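Local coordinates for type IV pilus assembly protein PilF (Thermus thermophilus HB8, PDB 5OIU) that probably hydrolyses ATP as a hexameric AAA+ motor to power assembly of the type IV pilus, at residues C[24-29]-C[108-113]; C[202-207]-C[223-228]; C[245-250]-C[331-336]. All blocks are in the same frame, centred on the assembly; numbering follows the deposited sequence.

Contact 1: C[24-29]-C[108-113]; sequences ASDIHI and VMRLLK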
ATOM      1  N   ALA C  24     -23.105  26.658 -37.324  1.00 40.34           N
ATOM      2  CA  ALA C  24     -23.050  26.942 -35.896  1.00 38.12           C
ATOM      3  C   ALA C  24     -22.050  26.031 -35.187  1.00 40.57           C
ATOM      4  O   ALA C  24     -21.878  24.854 -35.530  1.00 39.25           O
ATOM      5  CB  ALA C  24     -24.428  26.772 -35.259  1.00 42.36           C
ATOM      6  N   SER C  25     -21.404  26.587 -34.165  1.00 39.48           N
ATOM      7  CA  SER C  25     -20.375  25.853 -33.447  1.00 37.53           C
ATOM      8  C   SER C  25     -20.913  25.064 -32.258  1.00 37.02           C
ATOM      9  O   SER C  25     -20.321  24.043 -31.904  1.00 41.81           O
ATOM     10  CB  SER C  25     -19.281  26.808 -32.971  1.00 28.81           C
ATOM     11  OG  SER C  25     -19.803  27.685 -32.006  1.00 36.31           O
ATOM     12  N   ASP C  26     -22.011  25.491 -31.633  1.00 34.54           N
ATOM     13  CA  ASP C  26     -22.531  24.803 -30.451  1.00 35.14           C
ATOM     14  C   ASP C  26     -24.052  24.930 -30.395  1.00 37.45           C
ATOM     15  O   ASP C  26     -24.630  25.906 -30.886  1.00 39.84           O
ATOM     16  CB  ASP C  26     -21.916  25.367 -29.155  1.00 34.79           C
ATOM     17  CG  ASP C  26     -20.381  25.436 -29.202  1.00 40.98           C
ATOM     18  OD1 ASP C  26     -19.744  24.408 -28.901  1.00 45.76           O
ATOM     19  OD2 ASP C  26     -19.798  26.499 -29.549  1.00 34.06           O
ATOM     20  N   ILE C  27     -24.688  23.945 -29.763  1.00 38.66           N
ATOM     21  CA  ILE C  27     -26.134  23.916 -29.539  1.00 36.86           C
ATOM     22  C   ILE C  27     -26.382  23.821 -28.044  1.00 39.67           C
ATOM     23  O   ILE C  27     -25.930  22.860 -27.400  1.00 43.85           O
ATOM     24  CB  ILE C  27     -26.796  22.722 -30.240  1.00 39.77           C
ATOM     25  CG1 ILE C  27     -26.438  22.661 -31.714  1.00 38.96           C
ATOM     26  CG2 ILE C  27     -28.278  22.758 -30.053  1.00 33.87           C
ATOM     27  CD1 ILE C  27     -27.056  21.453 -32.385  1.00 43.12           C
ATOM     28  N   HIS C  28     -27.125  24.787 -27.494  1.00 42.26           N
ATOM     29  CA  HIS C  28     -27.464  24.829 -26.068  1.00 34.04           C
ATOM     30  C   HIS C  28     -28.955  24.590 -25.876  1.00 39.02           C
ATOM     31  O   HIS C  28     -29.778  25.336 -26.422  1.00 40.79           O
ATOM     32  CB  HIS C  28     -27.114  26.176 -25.438  1.00 34.07           C
ATOM     33  CG  HIS C  28     -25.660  26.505 -25.486  1.00 38.91           C
ATOM     34  ND1 HIS C  28     -24.927  26.785 -24.353  1.00 37.04           N
ATOM     35  CD2 HIS C  28     -24.806  26.625 -26.531  1.00 33.34           C
ATOM     36  CE1 HIS C  28     -23.681  27.055 -24.698  1.00 34.79           C
ATOM     37  NE2 HIS C  28     -23.582  26.970 -26.013  1.00 28.84           N
ATOM     38  N   ILE C  29     -29.297  23.594 -25.053  1.00 37.06           N
ATOM     39  CA  ILE C  29     -30.677  23.268 -24.706  1.00 32.81           C
ATOM     40  C   ILE C  29     -30.839  23.535 -23.213  1.00 42.32           C
ATOM     41  O   ILE C  29     -30.506  22.682 -22.376  1.00 46.33           O
ATOM     42  CB  ILE C  29     -31.033  21.826 -25.081  1.00 35.03           C
ATOM     43  CG1 ILE C  29     -30.817  21.645 -26.588  1.00 40.06           C
ATOM     44  CG2 ILE C  29     -32.481  21.513 -24.721  1.00 37.52           C
ATOM     45  CD1 ILE C  29     -31.359  20.353 -27.174  1.00 41.63           C
ATOM     46  N   VAL C 108     -25.363  20.575 -23.915  1.00 42.04           N
ATOM     47  CA  VAL C 108     -24.587  21.331 -24.890  1.00 40.20           C
ATOM     48  C   VAL C 108     -24.029  20.336 -25.892  1.00 42.72           C
ATOM     49  O   VAL C 108     -23.501  19.283 -25.507  1.00 42.04           O
ATOM     50  CB  VAL C 108     -23.460  22.161 -24.241  1.00 38.53           C
ATOM     51  CG1 VAL C 108     -22.576  22.781 -25.320  1.00 37.09           C
ATOM     52  CG2 VAL C 108     -24.029  23.278 -23.359  1.00 32.03           C
ATOM     53  N   MET C 109     -24.175  20.648 -27.173  1.00 39.71           N
ATOM     54  CA  MET C 109     -23.573  19.847 -28.227  1.00 38.55           C
ATOM     55  C   MET C 109     -22.655  20.742 -29.048  1.00 41.09           C
ATOM     56  O   MET C 109     -23.129  21.634 -29.762  1.00 38.05           O
ATOM     57  CB  MET C 109     -24.652  19.195 -29.086  1.00 38.30           C
ATOM     58  CG  MET C 109     -25.248  17.947 -28.458  1.00 42.47           C
ATOM     59  SD  MET C 109     -26.606  17.216 -29.385  1.00 44.35           S
ATOM     60  CE  MET C 109     -27.711  18.623 -29.557  1.00 38.71           C
ATOM     61  N   ARG C 110     -21.342  20.527 -28.932  1.00 39.86           N
ATOM     62  CA  ARG C 110     -20.406  21.252 -29.775  1.00 40.04           C
ATOM     63  C   ARG C 110     -20.243  20.517 -31.092  1.00 40.11           C
ATOM     64  O   ARG C 110     -19.996  19.306 -31.114  1.00 40.48           O
ATOM     65  CB  ARG C 110     -19.034  21.429 -29.117  1.00 44.06           C
ATOM     66  CG  ARG C 110     -18.015  21.962 -30.169  1.00 46.78           C
ATOM     67  CD  ARG C 110     -16.842  22.787 -29.630  1.00 46.29           C
ATOM     68  NE  ARG C 110     -17.245  23.980 -28.900  1.00 41.93           N
ATOM     69  CZ  ARG C 110     -16.622  24.384 -27.798  1.00 46.38           C
ATOM     70  NH1 ARG C 110     -15.590  23.680 -27.356  1.00 53.43           N
ATOM     71  NH2 ARG C 110     -17.013  25.467 -27.136  1.00 40.42           N
ATOM     72  N   LEU C 111     -20.375  21.247 -32.193  1.00 41.71           N
ATOM     73  CA  LEU C 111     -20.130  20.666 -33.505  1.00 43.73           C
ATOM     74  C   LEU C 111     -18.630  20.637 -33.761  1.00 44.79           C
ATOM     75  O   LEU C 111     -17.983  21.686 -33.766  1.00 49.75           O
ATOM     76  CB  LEU C 111     -20.858  21.458 -34.582  1.00 36.57           C
ATOM     77  CG  LEU C 111     -22.350  21.119 -34.679  1.00 39.38           C
ATOM     78  CD1 LEU C 111     -23.162  21.897 -33.654  1.00 36.95           C
ATOM     79  CD2 LEU C 111     -22.865  21.389 -36.067  1.00 32.70           C
ATOM     80  N   LEU C 112     -18.072  19.443 -33.946  1.00 44.77           N
ATOM     81  CA  LEU C 112     -16.648  19.316 -34.229  1.00 47.10           C
ATOM     82  C   LEU C 112     -16.371  19.620 -35.697  1.00 46.10           C
ATOM     83  O   LEU C 112     -17.225  19.412 -36.559  1.00 43.72           O
ATOM     84  CB  LEU C 112     -16.141  17.906 -33.893  1.00 44.57           C
ATOM     85  CG  LEU C 112     -16.344  17.315 -32.484  1.00 45.57           C
ATOM     86  CD1 LEU C 112     -15.834  15.877 -32.426  1.00 40.38           C
ATOM     87  CD2 LEU C 112     -15.706  18.161 -31.365  1.00 33.54           C
ATOM     88  N   LYS C 113     -15.167  20.113 -35.981  1.00 51.06           N
ATOM     89  CA  LYS C 113     -14.768  20.320 -37.369  1.00 54.55           C
ATOM     90  C   LYS C 113     -14.653  18.977 -38.084  1.00 56.97           C
ATOM     91  O   LYS C 113     -14.241  17.974 -37.492  1.00 55.03           O
ATOM     92  CB  LYS C 113     -13.425  21.059 -37.450  1.00 54.87           C
ATOM     93  CG  LYS C 113     -13.420  22.488 -36.919  1.00 60.05           C
ATOM     94  CD  LYS C 113     -12.411  22.649 -35.746  1.00 75.47           C
ATOM     95  CE  LYS C 113     -11.157  23.502 -36.094  1.00 74.63           C
ATOM     96  NZ  LYS C 113     -10.305  23.861 -34.899  1.00 76.42           N
TER
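Asp26 and Arg110, a non-hydrogen-bonded pair of two antiparallel strands, run their side chains alongside one another into a salt bridge. With CG beside the backbone N (chi1 -51°), Asp26 offers the syn lone pair of OD1 to Arg110 NE at 2.5 Å; the bond is bent, 131° at the hydrogen, with carboxylate and guanidinium planes 69° apart. Asp26 OD2 accepts from Ser25 OG at 2.7 Å, from above the carboxylate plane. Arg110 NH2 and His28 NE2 both bind Asp211 of the second subunit; Lys106 NZ is hydrogen-bonded to His28 ND1. Backbone bonds join Leu111 N to Ser25 O, Ile27 N to Met109 O and Met109 N to Ile27 O, each 2.8 Å. Strands 26-31 and 104-111 are central neighbours in a six-stranded antiparallel sheet; Asp26, His28, Val108 and Arg110 share the face that meets the second subunit. There Val108 CG2 lies over one face of the His28 ring in a CH-pi contact. An alanine in place of Asp26 would probably leave Arg110 NE and Ser25 OG without these acceptors. On the opposite face, against helix 6-22, Ile27 CD1 touches Met109 CE at 4.1 Å, and Ile27 CG1 packs on Leu111 CD1.

Contact 2: C[202-207]-C[223-228]; sequences RALRAF and SETAKI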
ATOM      1  N   ARG C 202     -13.483 -10.218 -25.310  1.00 41.83           N
ATOM      2  CA  ARG C 202     -13.850 -11.399 -26.082  1.00 40.58           C
ATOM      3  C   ARG C 202     -13.280 -11.331 -27.497  1.00 47.40           C
ATOM      4  O   ARG C 202     -12.769 -12.335 -28.013  1.00 46.39           O
ATOM      5  CB  ARG C 202     -15.367 -11.556 -26.114  1.00 45.88           C
ATOM      6  CG  ARG C 202     -15.855 -12.616 -27.085  1.00 45.17           C
ATOM      7  CD  ARG C 202     -15.615 -14.016 -26.546  1.00 56.12           C
ATOM      8  NE  ARG C 202     -16.216 -15.040 -27.401  1.00 63.46           N
ATOM      9  CZ  ARG C 202     -17.527 -15.240 -27.525  1.00 65.14           C
ATOM     10  NH1 ARG C 202     -18.393 -14.491 -26.838  1.00 62.32           N
ATOM     11  NH2 ARG C 202     -17.976 -16.198 -28.332  1.00 67.53           N
ATOM     12  N   ALA C 203     -13.333 -10.151 -28.128  1.00 42.53           N
ATOM     13  CA  ALA C 203     -12.694  -9.976 -29.430  1.00 41.86           C
ATOM     14  C   ALA C 203     -11.179 -10.143 -29.336  1.00 40.72           C
ATOM     15  O   ALA C 203     -10.567 -10.836 -30.155  1.00 39.96           O
ATOM     16  CB  ALA C 203     -13.042  -8.605 -30.007  1.00 38.74           C
ATOM     17  N   LEU C 204     -10.553  -9.513 -28.339  1.00 35.88           N
ATOM     18  CA  LEU C 204      -9.095  -9.512 -28.265  1.00 35.38           C
ATOM     19  C   LEU C 204      -8.553 -10.930 -28.079  1.00 44.89           C
ATOM     20  O   LEU C 204      -7.510 -11.292 -28.646  1.00 41.52           O
ATOM     21  CB  LEU C 204      -8.643  -8.592 -27.129  1.00 39.61           C
ATOM     22  CG  LEU C 204      -7.189  -8.122 -27.026  1.00 41.12           C
ATOM     23  CD1 LEU C 204      -6.684  -7.720 -28.390  1.00 39.00           C
ATOM     24  CD2 LEU C 204      -7.030  -6.977 -26.015  1.00 28.95           C
ATOM     25  N   ARG C 205      -9.261 -11.756 -27.306  1.00 40.88           N
ATOM     26  CA  ARG C 205      -8.856 -13.145 -27.130  1.00 42.68           C
ATOM     27  C   ARG C 205      -8.973 -13.931 -28.436  1.00 39.34           C
ATOM     28  O   ARG C 205      -8.117 -14.767 -28.750  1.00 41.28           O
ATOM     29  CB  ARG C 205      -9.696 -13.795 -26.032  1.00 41.74           C
ATOM     30  CG  ARG C 205      -8.997 -14.931 -25.334  1.00 48.24           C
ATOM     31  CD  ARG C 205      -9.770 -15.362 -24.065  1.00 65.37           C
ATOM     32  NE  ARG C 205      -9.462 -14.626 -22.825  1.00 58.86           N
ATOM     33  CZ  ARG C 205      -8.255 -14.545 -22.251  1.00 64.73           C
ATOM     34  NH1 ARG C 205      -7.189 -15.129 -22.819  1.00 53.20           N
ATOM     35  NH2 ARG C 205      -8.108 -13.860 -21.107  1.00 62.44           N
ATOM     36  N   ALA C 206     -10.020 -13.678 -29.214  1.00 36.14           N
ATOM     37  CA  ALA C 206     -10.120 -14.321 -30.515  1.00 38.14           C
ATOM     38  C   ALA C 206      -8.939 -13.942 -31.408  1.00 41.23           C
ATOM     39  O   ALA C 206      -8.427 -14.778 -32.164  1.00 38.01           O
ATOM     40  CB  ALA C 206     -11.444 -13.952 -31.167  1.00 34.86           C
ATOM     41  N   PHE C 207      -8.458 -12.697 -31.288  1.00 41.80           N
ATOM     42  CA  PHE C 207      -7.339 -12.217 -32.092  1.00 35.23           C
ATOM     43  C   PHE C 207      -6.109 -13.099 -31.984  1.00 40.06           C
ATOM     44  O   PHE C 207      -5.272 -13.084 -32.893  1.00 39.05           O
ATOM     45  CB  PHE C 207      -6.938 -10.811 -31.674  1.00 33.25           C
ATOM     46  CG  PHE C 207      -7.905  -9.762 -32.083  1.00 34.16           C
ATOM     47  CD1 PHE C 207      -9.134 -10.100 -32.622  1.00 27.98           C
ATOM     48  CD2 PHE C 207      -7.587  -8.425 -31.911  1.00 36.76           C
ATOM     49  CE1 PHE C 207     -10.024  -9.145 -32.986  1.00 28.56           C
ATOM     50  CE2 PHE C 207      -8.492  -7.441 -32.285  1.00 36.62           C
ATOM     51  CZ  PHE C 207      -9.707  -7.811 -32.831  1.00 32.12           C
ATOM     52  N   SER C 223     -10.067  -4.565 -16.862  1.00 40.30           N
ATOM     53  CA  SER C 223      -8.946  -5.361 -16.465  1.00 46.45           C
ATOM     54  C   SER C 223      -8.604  -6.499 -17.421  1.00 43.45           C
ATOM     55  O   SER C 223      -7.512  -6.583 -17.844  1.00 39.09           O
ATOM     56  CB  SER C 223      -9.106  -5.811 -15.022  1.00 52.09           C
ATOM     57  OG  SER C 223      -9.076  -4.701 -14.159  1.00 53.44           O
ATOM     58  N   GLU C 224      -9.553  -7.355 -17.756  1.00 45.46           N
ATOM     59  CA  GLU C 224      -9.328  -8.450 -18.703  1.00 43.88           C
ATOM     60  C   GLU C 224      -8.657  -7.968 -19.986  1.00 47.17           C
ATOM     61  O   GLU C 224      -7.727  -8.616 -20.495  1.00 42.86           O
ATOM     62  CB  GLU C 224     -10.661  -9.137 -19.020  1.00 42.30           C
ATOM     63  CG  GLU C 224     -10.607 -10.658 -19.065  1.00 50.03           C
ATOM     64  CD  GLU C 224      -9.897 -11.266 -17.834  1.00 68.85           C
ATOM     65  OE1 GLU C 224      -9.987 -10.675 -16.720  1.00 58.10           O
ATOM     66  OE2 GLU C 224      -9.246 -12.338 -17.981  1.00 68.40           O
ATOM     67  N   THR C 225      -9.100  -6.812 -20.505  1.00 42.33           N
ATOM     68  CA  THR C 225      -8.525  -6.264 -21.730  1.00 43.83           C
ATOM     69  C   THR C 225      -7.084  -5.824 -21.519  1.00 41.20           C
ATOM     70  O   THR C 225      -6.219  -6.095 -22.362  1.00 39.91           O
ATOM     71  CB  THR C 225      -9.366  -5.088 -22.241  1.00 41.01           C
ATOM     72  OG1 THR C 225     -10.675  -5.558 -22.622  1.00 45.72           O
ATOM     73  CG2 THR C 225      -8.686  -4.410 -23.422  1.00 34.43           C
ATOM     74  N   ALA C 226      -6.802  -5.145 -20.404  1.00 39.97           N
ATOM     75  CA  ALA C 226      -5.427  -4.749 -20.126  1.00 40.40           C
ATOM     76  C   ALA C 226      -4.520  -5.969 -20.016  1.00 43.24           C
ATOM     77  O   ALA C 226      -3.371  -5.947 -20.470  1.00 41.74           O
ATOM     78  CB  ALA C 226      -5.356  -3.911 -18.848  1.00 35.68           C
ATOM     79  N   LYS C 227      -5.016  -7.050 -19.421  1.00 42.02           N
ATOM     80  CA  LYS C 227      -4.152  -8.206 -19.242  1.00 43.50           C
ATOM     81  C   LYS C 227      -3.928  -8.924 -20.570  1.00 41.94           C
ATOM     82  O   LYS C 227      -2.789  -9.271 -20.901  1.00 42.41           O
ATOM     83  CB  LYS C 227      -4.721  -9.140 -18.168  1.00 42.42           C
ATOM     84  CG  LYS C 227      -3.954  -9.101 -16.819  1.00 52.79           C
ATOM     85  CD  LYS C 227      -2.582  -9.865 -16.887  1.00 66.50           C
ATOM     86  CE  LYS C 227      -1.638  -9.590 -15.677  1.00 55.81           C
ATOM     87  NZ  LYS C 227      -0.197  -9.518 -16.062  1.00 51.58           N
ATOM     88  N   ILE C 228      -4.981  -9.100 -21.374  1.00 40.95           N
ATOM     89  CA  ILE C 228      -4.800  -9.735 -22.686  1.00 45.06           C
ATOM     90  C   ILE C 228      -3.927  -8.871 -23.594  1.00 40.07           C
ATOM     91  O   ILE C 228      -3.065  -9.379 -24.318  1.00 36.62           O
ATOM     92  CB  ILE C 228      -6.157 -10.043 -23.341  1.00 39.01           C
ATOM     93  CG1 ILE C 228      -6.930 -11.061 -22.507  1.00 35.51           C
ATOM     94  CG2 ILE C 228      -5.962 -10.556 -24.743  1.00 35.90           C
ATOM     95  CD1 ILE C 228      -8.363 -11.143 -22.865  1.00 41.22           C
TER
HETATM   96  O   HOH W   1      -6.404 -13.440 -18.611  1.00 49.46           O
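Helices 202-206 and 223-228 run nearly parallel, their axes 9.7 Å apart at closest approach and crossing at 20°. Ile228 lies between them, with one branch for each partner. Ile228 CG2, anti to the backbone N, meets Leu204 CG at 3.6 Å, the two side chains running antiparallel to each other. The other branch turns to Arg205, whose side chain crosses it at about a right angle: Ile228 CD1 lies over one face of the guanidinium, nearer its edge than its centre, 3.2 Å from Arg205 NH2. The arginine is extended as far as CD, and the bend at chi3 (-87°) turns NE aside. At the edge of the guanidinium, in its plane, Glu224 OE2 forms a long salt bridge with Arg205 NH2, 3.7 Å away. A water spans the pair, accepting from Arg205 NH2 and donating to Glu224 OE2, each at 3.1 Å, and probably strengthens this long link. Leu204 CD2 also reaches Thr225 CG2 at 4.0 Å. Leu204 and Thr225 both rest on strand 214-217, while Ala203 and Phe207 pack on strand 173-177; thus the helix pair lies against the parallel strands of the P-loop NTPase sheet, and Arg202, Ala206 and Phe207 meet the third subunit.

Contact 3: C[245-250]-C[331-336]; sequences TNDAAQ and IHELLV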
ATOM      1  N   THR C 245      -5.489   8.657 -19.285  1.00 43.93           N
ATOM      2  CA  THR C 245      -4.754   9.248 -18.177  1.00 48.11           C
ATOM      3  C   THR C 245      -4.364  10.651 -18.608  1.00 46.85           C
ATOM      4  O   THR C 245      -4.397  10.980 -19.793  1.00 48.99           O
ATOM      5  CB  THR C 245      -3.476   8.472 -17.811  1.00 53.38           C
ATOM      6  OG1 THR C 245      -2.513   8.617 -18.865  1.00 44.54           O
ATOM      7  CG2 THR C 245      -3.773   6.995 -17.580  1.00 49.37           C
ATOM      8  N   ASN C 246      -3.964  11.483 -17.656  1.00 41.19           N
ATOM      9  CA  ASN C 246      -3.630  12.850 -18.014  1.00 48.67           C
ATOM     10  C   ASN C 246      -2.125  13.077 -18.123  1.00 48.58           C
ATOM     11  O   ASN C 246      -1.672  14.222 -18.206  1.00 53.31           O
ATOM     12  CB  ASN C 246      -4.289  13.816 -17.030  1.00 50.05           C
ATOM     13  CG  ASN C 246      -5.643  14.299 -17.545  1.00 59.31           C
ATOM     14  OD1 ASN C 246      -6.548  13.486 -17.769  1.00 63.63           O
ATOM     15  ND2 ASN C 246      -5.774  15.613 -17.785  1.00 52.69           N
ATOM     16  N   ASP C 247      -1.351  12.008 -18.220  1.00 48.22           N
ATOM     17  CA  ASP C 247       0.090  12.103 -18.073  1.00 47.00           C
ATOM     18  C   ASP C 247       0.679  10.767 -18.499  1.00 44.72           C
ATOM     19  O   ASP C 247       0.054   9.723 -18.300  1.00 43.83           O
ATOM     20  CB  ASP C 247       0.421  12.445 -16.615  1.00 50.85           C
ATOM     21  CG  ASP C 247       1.873  12.260 -16.273  1.00 52.13           C
ATOM     22  OD1 ASP C 247       2.700  13.103 -16.679  1.00 55.08           O
ATOM     23  OD2 ASP C 247       2.174  11.271 -15.572  1.00 49.87           O
ATOM     24  N   ALA C 248       1.863  10.804 -19.107  1.00 42.86           N
ATOM     25  CA  ALA C 248       2.429   9.582 -19.668  1.00 43.89           C
ATOM     26  C   ALA C 248       2.799   8.586 -18.576  1.00 45.67           C
ATOM     27  O   ALA C 248       2.375   7.427 -18.610  1.00 41.31           O
ATOM     28  CB  ALA C 248       3.647   9.909 -20.517  1.00 40.30           C
ATOM     29  N   ALA C 249       3.602   9.023 -17.603  1.00 43.52           N
ATOM     30  CA  ALA C 249       3.999   8.140 -16.518  1.00 44.35           C
ATOM     31  C   ALA C 249       2.778   7.524 -15.854  1.00 45.82           C
ATOM     32  O   ALA C 249       2.780   6.342 -15.491  1.00 41.69           O
ATOM     33  CB  ALA C 249       4.838   8.915 -15.503  1.00 45.31           C
ATOM     34  N   GLN C 250       1.703   8.306 -15.738  1.00 44.56           N
ATOM     35  CA  GLN C 250       0.478   7.826 -15.115  1.00 47.41           C
ATOM     36  C   GLN C 250      -0.051   6.561 -15.790  1.00 42.62           C
ATOM     37  O   GLN C 250      -0.682   5.721 -15.141  1.00 37.46           O
ATOM     38  CB  GLN C 250      -0.565   8.949 -15.150  1.00 54.58           C
ATOM     39  CG  GLN C 250      -1.535   8.990 -13.976  1.00 57.69           C
ATOM     40  CD  GLN C 250      -0.876   9.409 -12.676  1.00 68.00           C
ATOM     41  OE1 GLN C 250      -0.294  10.499 -12.589  1.00 69.66           O
ATOM     42  NE2 GLN C 250      -0.969   8.545 -11.646  1.00 64.83           N
ATOM     43  N   ILE C 331       0.471  18.871 -28.916  1.00 33.85           N
ATOM     44  CA  ILE C 331       1.671  18.930 -28.090  1.00 35.45           C
ATOM     45  C   ILE C 331       1.852  17.573 -27.411  1.00 38.17           C
ATOM     46  O   ILE C 331       0.883  16.875 -27.089  1.00 31.44           O
ATOM     47  CB  ILE C 331       1.591  20.082 -27.058  1.00 39.53           C
ATOM     48  CG1 ILE C 331       0.613  19.765 -25.924  1.00 33.77           C
ATOM     49  CG2 ILE C 331       1.143  21.377 -27.722  1.00 34.48           C
ATOM     50  CD1 ILE C 331       0.365  20.967 -25.041  1.00 34.50           C
ATOM     51  N   HIS C 332       3.109  17.191 -27.190  1.00 37.15           N
ATOM     52  CA  HIS C 332       3.410  15.796 -26.919  1.00 34.56           C
ATOM     53  C   HIS C 332       4.300  15.604 -25.702  1.00 39.83           C
ATOM     54  O   HIS C 332       5.157  16.431 -25.379  1.00 38.82           O
ATOM     55  CB  HIS C 332       4.082  15.165 -28.109  1.00 37.60           C
ATOM     56  CG  HIS C 332       3.276  15.239 -29.367  1.00 39.81           C
ATOM     57  ND1 HIS C 332       3.608  16.072 -30.418  1.00 40.32           N
ATOM     58  CD2 HIS C 332       2.166  14.567 -29.754  1.00 37.29           C
ATOM     59  CE1 HIS C 332       2.728  15.920 -31.390  1.00 42.00           C
ATOM     60  NE2 HIS C 332       1.846  15.007 -31.016  1.00 41.05           N
ATOM     61  N   GLU C 333       4.091  14.468 -25.050  1.00 40.05           N
ATOM     62  CA  GLU C 333       4.973  13.957 -24.015  1.00 39.05           C
ATOM     63  C   GLU C 333       5.231  12.485 -24.318  1.00 38.46           C
ATOM     64  O   GLU C 333       4.286  11.684 -24.310  1.00 38.16           O
ATOM     65  CB  GLU C 333       4.324  14.126 -22.649  1.00 37.03           C
ATOM     66  CG  GLU C 333       5.256  14.002 -21.498  1.00 44.49           C
ATOM     67  CD  GLU C 333       4.572  14.363 -20.217  1.00 46.76           C
ATOM     68  OE1 GLU C 333       3.815  13.506 -19.701  1.00 46.11           O
ATOM     69  OE2 GLU C 333       4.761  15.516 -19.757  1.00 47.13           O
ATOM     70  N   LEU C 334       6.495  12.130 -24.603  1.00 33.82           N
ATOM     71  CA  LEU C 334       6.845  10.785 -25.088  1.00 38.99           C
ATOM     72  C   LEU C 334       7.798  10.105 -24.110  1.00 40.14           C
ATOM     73  O   LEU C 334       9.001  10.392 -24.090  1.00 41.26           O
ATOM     74  CB  LEU C 334       7.453  10.814 -26.491  1.00 33.58           C
ATOM     75  CG  LEU C 334       7.954   9.451 -27.021  1.00 43.24           C
ATOM     76  CD1 LEU C 334       6.886   8.371 -27.021  1.00 38.13           C
ATOM     77  CD2 LEU C 334       8.569   9.571 -28.429  1.00 43.01           C
ATOM     78  N   LEU C 335       7.246   9.183 -23.328  1.00 37.72           N
ATOM     79  CA  LEU C 335       7.996   8.383 -22.375  1.00 40.11           C
ATOM     80  C   LEU C 335       8.453   7.116 -23.085  1.00 44.52           C
ATOM     81  O   LEU C 335       7.641   6.215 -23.340  1.00 37.92           O
ATOM     82  CB  LEU C 335       7.133   8.056 -21.160  1.00 39.86           C
ATOM     83  CG  LEU C 335       7.810   7.479 -19.915  1.00 44.63           C
ATOM     84  CD1 LEU C 335       6.912   7.649 -18.715  1.00 43.19           C
ATOM     85  CD2 LEU C 335       8.147   6.012 -20.086  1.00 44.41           C
ATOM     86  N   VAL C 336       9.752   7.053 -23.405  1.00 49.39           N
ATOM     87  CA  VAL C 336      10.375   5.880 -24.017  1.00 46.11           C
ATOM     88  C   VAL C 336      11.018   5.052 -22.913  1.00 46.83           C
ATOM     89  O   VAL C 336      11.852   5.554 -22.145  1.00 50.62           O
ATOM     90  CB  VAL C 336      11.408   6.278 -25.088  1.00 48.22           C
ATOM     91  CG1 VAL C 336      11.998   5.045 -25.749  1.00 46.06           C
ATOM     92  CG2 VAL C 336      10.778   7.169 -26.129  1.00 44.14           C
TER
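An N-capped helix start, that of helix 248-257, packs here against strand 328-336, which in this chain is an outermost strand of the seven-stranded mixed sheet. Asp247 occupies the N-cap position: its OD2 accepts from Gln250 N at 3.0 Å, the donor meeting the anti side of the oxygen and standing out of the carboxylate plane. Its CG is anti to the backbone N (chi1 167°), and OD1 approaches the strand. Glu333 comes the other way, its CG also anti to the backbone N and its chain extended beyond CG, and brings OE1 to the first turn of the helix. There Glu333 OE1 accepts from Ala248 N in a bond that is nearly straight, 168° at the hydrogen, but weak at 3.4 Å. Glu333 OE1 also lies 3.2 Å from Asp247 OD1, an approach of two acceptors with their carboxylate planes 82° apart. Such a pair would repel if both were charged, and a salt bridge from Lys355 to Asp247 OD1 probably offsets this; the backbone N of Leu366 is hydrogen-bonded to Glu333 OE2. In the P-loop NTPase core, strand 328-336 runs antiparallel to strand 269-281, and the side chains of Glu333 and Leu335 leave it toward the start of the helix. Beside the polar group the contact turns apolar. Ala248 CB touches Leu335 CB at 4.0 Å and lies 3.7 Å from Glu333 OE1, fitting between the two strand side chains. Leu335 CD1 reaches the next residue, 3.7 Å from Ala249 CA and 4.0 Å from Ala249 CB. Helix 351-360 lies against both segments, with Ile354 and Ala358 touching Leu335, and Lys355 touching Ala249.

The three contacts show how chemistry follows place in a fold. Contact 1 belongs to the antiparallel six-stranded sheet and is largely buried, with one face at the second subunit, whereas contacts 2 and 3 both attach to the mixed sheet of the P-loop core, one through helices packed on its parallel strands and the other through its strand 328-336. Strand pairing gives contact 1 a regular backbone ladder; contact 2 depends on side chains and a water, with exposed charges beside a buried apolar layer; contact 3 is buried throughout, and its carboxylates find partners inside the chain. Contacts 1 and 2 each meet another subunit, but contact 3 meets none. Contacts 1 and 3 lie on opposite sides of the chain's centre.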